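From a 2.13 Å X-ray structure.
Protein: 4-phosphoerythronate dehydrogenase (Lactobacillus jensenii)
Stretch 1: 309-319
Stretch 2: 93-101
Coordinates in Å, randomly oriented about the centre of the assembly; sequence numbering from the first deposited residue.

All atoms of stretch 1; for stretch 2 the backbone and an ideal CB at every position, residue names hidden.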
# COMPACT_ATOMS: atom_id res chain seq x y z
N GLU A 309 -16.84 11.89 -21.47
CA GLU A 309 -17.96 11.88 -20.55
C GLU A 309 -17.99 13.05 -19.54
O GLU A 309 -19.10 13.48 -19.12
CB GLU A 309 -18.11 10.52 -19.85
CG GLU A 309 -18.40 9.44 -20.86
CD GLU A 309 -18.74 8.11 -20.23
OE1 GLU A 309 -18.76 8.00 -18.97
OE2 GLU A 309 -19.01 7.18 -21.04
N ILE A 310 -16.81 13.57 -19.17
CA ILE A 310 -16.78 14.73 -18.29
C ILE A 310 -17.24 16.03 -19.00
O ILE A 310 -18.06 16.77 -18.44
CB ILE A 310 -15.41 14.92 -17.60
CG1 ILE A 310 -15.17 13.74 -16.61
CG2 ILE A 310 -15.38 16.26 -16.86
CD1 ILE A 310 -13.80 13.70 -15.95
N SER A 311 -16.73 16.30 -20.19
CA SER A 311 -17.23 17.42 -20.98
C SER A 311 -18.76 17.29 -21.30
O SER A 311 -19.57 18.19 -20.99
CB SER A 311 -16.39 17.55 -22.24
OG SER A 311 -16.44 16.39 -23.06
N LEU A 312 -19.14 16.13 -21.83
CA LEU A 312 -20.54 15.83 -22.18
C LEU A 312 -21.47 16.19 -21.00
O LEU A 312 -22.48 16.86 -21.19
CB LEU A 312 -20.69 14.29 -22.53
CG LEU A 312 -22.10 13.73 -22.83
CD1 LEU A 312 -22.68 14.47 -24.04
CD2 LEU A 312 -22.19 12.22 -23.06
N ARG A 313 -21.11 15.70 -19.80
CA ARG A 313 -21.84 15.90 -18.57
C ARG A 313 -21.96 17.39 -18.20
O ARG A 313 -23.06 17.86 -17.93
CB ARG A 313 -21.23 15.09 -17.41
CG ARG A 313 -22.22 14.76 -16.30
CD ARG A 313 -21.79 15.26 -14.93
NE ARG A 313 -21.72 16.73 -14.90
CZ ARG A 313 -22.52 17.57 -14.24
NH1 ARG A 313 -23.49 17.12 -13.46
NH2 ARG A 313 -22.32 18.88 -14.34
N ASP A 314 -20.87 18.14 -18.18
CA ASP A 314 -20.98 19.61 -17.97
C ASP A 314 -21.77 20.25 -19.09
O ASP A 314 -22.49 21.20 -18.86
CB ASP A 314 -19.62 20.33 -17.90
CG ASP A 314 -18.98 20.27 -16.51
OD1 ASP A 314 -19.57 19.68 -15.58
OD2 ASP A 314 -17.87 20.83 -16.36
N THR A 315 -21.62 19.73 -20.32
CA THR A 315 -22.25 20.33 -21.48
C THR A 315 -23.76 20.18 -21.44
O THR A 315 -24.47 21.16 -21.65
CB THR A 315 -21.63 19.79 -22.76
OG1 THR A 315 -20.25 20.15 -22.74
CG2 THR A 315 -22.31 20.40 -24.03
N ILE A 316 -24.23 18.96 -21.13
CA ILE A 316 -25.66 18.68 -20.88
C ILE A 316 -26.23 19.55 -19.73
O ILE A 316 -27.37 20.06 -19.82
CB ILE A 316 -25.93 17.17 -20.58
CG1 ILE A 316 -25.74 16.35 -21.87
CG2 ILE A 316 -27.32 16.93 -19.97
CD1 ILE A 316 -26.20 14.91 -21.81
N ALA A 317 -25.45 19.71 -18.66
CA ALA A 317 -25.92 20.42 -17.48
C ALA A 317 -26.24 21.89 -17.83
O ALA A 317 -27.32 22.39 -17.50
CB ALA A 317 -24.89 20.33 -16.36
N LEU A 318 -25.31 22.53 -18.54
CA LEU A 318 -25.40 23.96 -18.91
C LEU A 318 -26.51 24.19 -19.94
O LEU A 318 -27.18 25.21 -19.94
CB LEU A 318 -24.04 24.48 -19.45
CG LEU A 318 -22.91 24.57 -18.41
CD1 LEU A 318 -21.52 24.81 -19.03
CD2 LEU A 318 -23.29 25.63 -17.37
N ALA A 319 -26.69 23.21 -20.82
CA ALA A 319 -27.88 23.14 -21.68
C ALA A 319 -29.17 23.07 -20.84
O ALA A 319 -30.17 23.69 -21.22
CB ALA A 319 -27.78 21.97 -22.67
N UNK A 93 -21.40 32.65 -23.94
CA UNK A 93 -20.99 31.25 -24.06
C UNK A 93 -20.08 30.82 -22.89
O UNK A 93 -18.88 31.08 -22.94
CB UNK A 93 -20.27 31.03 -25.39
N UNK A 94 -20.64 30.17 -21.86
CA UNK A 94 -19.80 29.54 -20.82
C UNK A 94 -18.76 28.65 -21.56
O UNK A 94 -19.04 28.13 -22.63
CB UNK A 94 -20.64 28.72 -19.84
N UNK A 95 -17.54 28.55 -21.01
CA UNK A 95 -16.49 27.63 -21.51
C UNK A 95 -16.12 26.64 -20.39
O UNK A 95 -15.82 27.05 -19.27
CB UNK A 95 -15.25 28.40 -21.97
N UNK A 96 -16.21 25.34 -20.69
CA UNK A 96 -15.77 24.32 -19.74
C UNK A 96 -14.63 23.54 -20.37
O UNK A 96 -14.40 23.58 -21.60
CB UNK A 96 -16.92 23.39 -19.35
N UNK A 97 -13.93 22.80 -19.52
CA UNK A 97 -12.85 21.97 -20.00
C UNK A 97 -12.71 20.74 -19.13
O UNK A 97 -13.41 20.61 -18.11
CB UNK A 97 -11.54 22.76 -20.04
N UNK A 98 -11.76 19.89 -19.51
CA UNK A 98 -11.38 18.72 -18.70
C UNK A 98 -9.93 18.84 -18.16
O UNK A 98 -8.94 18.47 -18.82
CB UNK A 98 -11.52 17.45 -19.53
N UNK A 99 -9.82 19.41 -16.98
CA UNK A 99 -8.55 19.50 -16.26
C UNK A 99 -7.96 18.16 -15.81
O UNK A 99 -6.76 18.00 -15.83
CB UNK A 99 -8.74 20.39 -15.03
N UNK A 100 -8.80 17.23 -15.38
CA UNK A 100 -8.32 15.99 -14.80
C UNK A 100 -8.80 14.76 -15.58
O UNK A 100 -9.84 14.20 -15.26
CB UNK A 100 -8.77 15.89 -13.34
N UNK A 101 -8.06 14.36 -16.63
CA UNK A 101 -8.40 13.20 -17.45
C UNK A 101 -8.34 11.85 -16.71
O UNK A 101 -9.34 11.20 -16.46
CB UNK A 101 -7.46 13.15 -18.65

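Helix 309-319 runs nearly antiparallel to strand 94-96, at 160° between their N-to-C directions and with axes approaching to 9.6 Å. The helix presents Ile310, Ser311, Asp314, Thr315 and Leu318 to the second stretch, and no hydrogen bond crosses between the two, so the contact rests on packing.

Position 93 lies before the strand, and its ideal CB has nothing of the helix within 5.5 Å. Many side chains would be compatible. The deposited residue is Leu93, which makes no contact with the helix.

At position 94 the CA-to-CB bond points toward the helix, and the ideal CB lies 4.1 Å from Leu318 CD1. With phi/psi of -52/146 the backbone is extended, and a small or medium side chain with a methyl to offer would suit: alanine, valine or threonine. It is Thr94, in the m rotamer, whose CG2 packs 3.8 Å from Leu318 CD1.

Position 95 follows the alternation of a strand: its CA-to-CB bond points away, and no helix atom comes within 5.5 Å of the ideal CB. Its beta angles (-119/125) would agree with a branched residue, without requiring one. Val95 occupies it and does not touch the helix.

Position 96 turns back toward the helix. The ideal CB is 4.0 Å from Asp314 OD2 and 4.8 Å from Leu318 CD1, so a carboxylate and a methyl are both close. Another acid would be disfavoured beside Asp314, whereas serine, threonine, valine or alanine are all plausible. The residue is Thr96, in the p rotamer. Its CG2 lies 3.6 Å from Leu318 CD1 and 3.9 Å from Asp314 OD2, while its OG1 stands 4.4 Å from Thr315 OG1, too far for a hydrogen bond. The hydroxyl of Thr315 instead donates to its own helix, with OG1 2.7 Å from Ser311 O; Asp314 OD1 is held by a salt bridge to Arg313 NH2 at 3.1 Å.

At position 97 the backbone itself comes near, the CA of 97 lying 6.4 Å from Ser311 CA, but CA-to-CB points away. The helix leaves the choice open, polar or apolar. Asn97 is found, its ND2 hydrogen-bonded elsewhere in the structure.

Position 98 faces the helix again, with its ideal CB 4.8 Å from Ile310 CG2 and 5.4 Å from Ser311 N. That gap leaves room for a short apolar group, so valine, isoleucine or perhaps leucine would fit. In Val98, the t rotamer brings CG2 to 4.0 Å from Ile310 CG2, 3.8 Å from Ser311 N and 4.0 Å from Ser311 CB.

Positions 99, 100 and 101 have no helix atom within 5.5 Å of their ideal CBs. A phi of -66° at 99 permits proline, and Pro99 is present. At 100 CA-to-CB points sideways and the helix sets little limit, so polar or apolar side chains would do; the deposited Val100 comes nearest the helix with its backbone, its O 4.1 Å from Ile310 CD1. Position 101 points away and tolerates bulk, and Tyr101 fills it.

Stretch 2 (93-101) LTVTNVPVY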
# COMPACT_ATOMS: atom_id res chain seq x y z
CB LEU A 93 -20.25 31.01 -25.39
CG LEU A 93 -21.04 30.97 -26.72
CD1 LEU A 93 -20.13 31.23 -27.92
CD2 LEU A 93 -21.78 29.64 -26.89
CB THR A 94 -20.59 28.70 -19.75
OG1 THR A 94 -21.56 29.51 -19.05
CG2 THR A 94 -19.65 28.06 -18.71
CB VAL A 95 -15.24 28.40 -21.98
CG1 VAL A 95 -14.26 27.50 -22.75
CG2 VAL A 95 -15.66 29.58 -22.85
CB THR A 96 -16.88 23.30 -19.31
OG1 THR A 96 -17.35 22.54 -20.44
CG2 THR A 96 -18.05 24.00 -18.61
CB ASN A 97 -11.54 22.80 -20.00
CG ASN A 97 -10.99 23.03 -18.60
OD1 ASN A 97 -11.70 22.92 -17.58
ND2 ASN A 97 -9.69 23.34 -18.54
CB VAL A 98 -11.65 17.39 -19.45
CG1 VAL A 98 -11.40 16.21 -18.53
CG2 VAL A 98 -13.10 17.36 -19.93
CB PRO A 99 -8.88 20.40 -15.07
CG PRO A 99 -10.35 20.34 -14.94
CD PRO A 99 -10.87 20.19 -16.32
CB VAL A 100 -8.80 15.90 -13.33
CG1 VAL A 100 -8.46 14.57 -12.70
CG2 VAL A 100 -8.24 17.04 -12.51
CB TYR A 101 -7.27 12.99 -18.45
CG TYR A 101 -6.97 14.04 -19.48
CD1 TYR A 101 -7.90 14.99 -19.88
CD2 TYR A 101 -5.74 14.03 -20.11
CE1 TYR A 101 -7.59 15.91 -20.86
CE2 TYR A 101 -5.42 14.95 -21.10
CZ TYR A 101 -6.35 15.88 -21.47
OH TYR A 101 -6.02 16.78 -22.44
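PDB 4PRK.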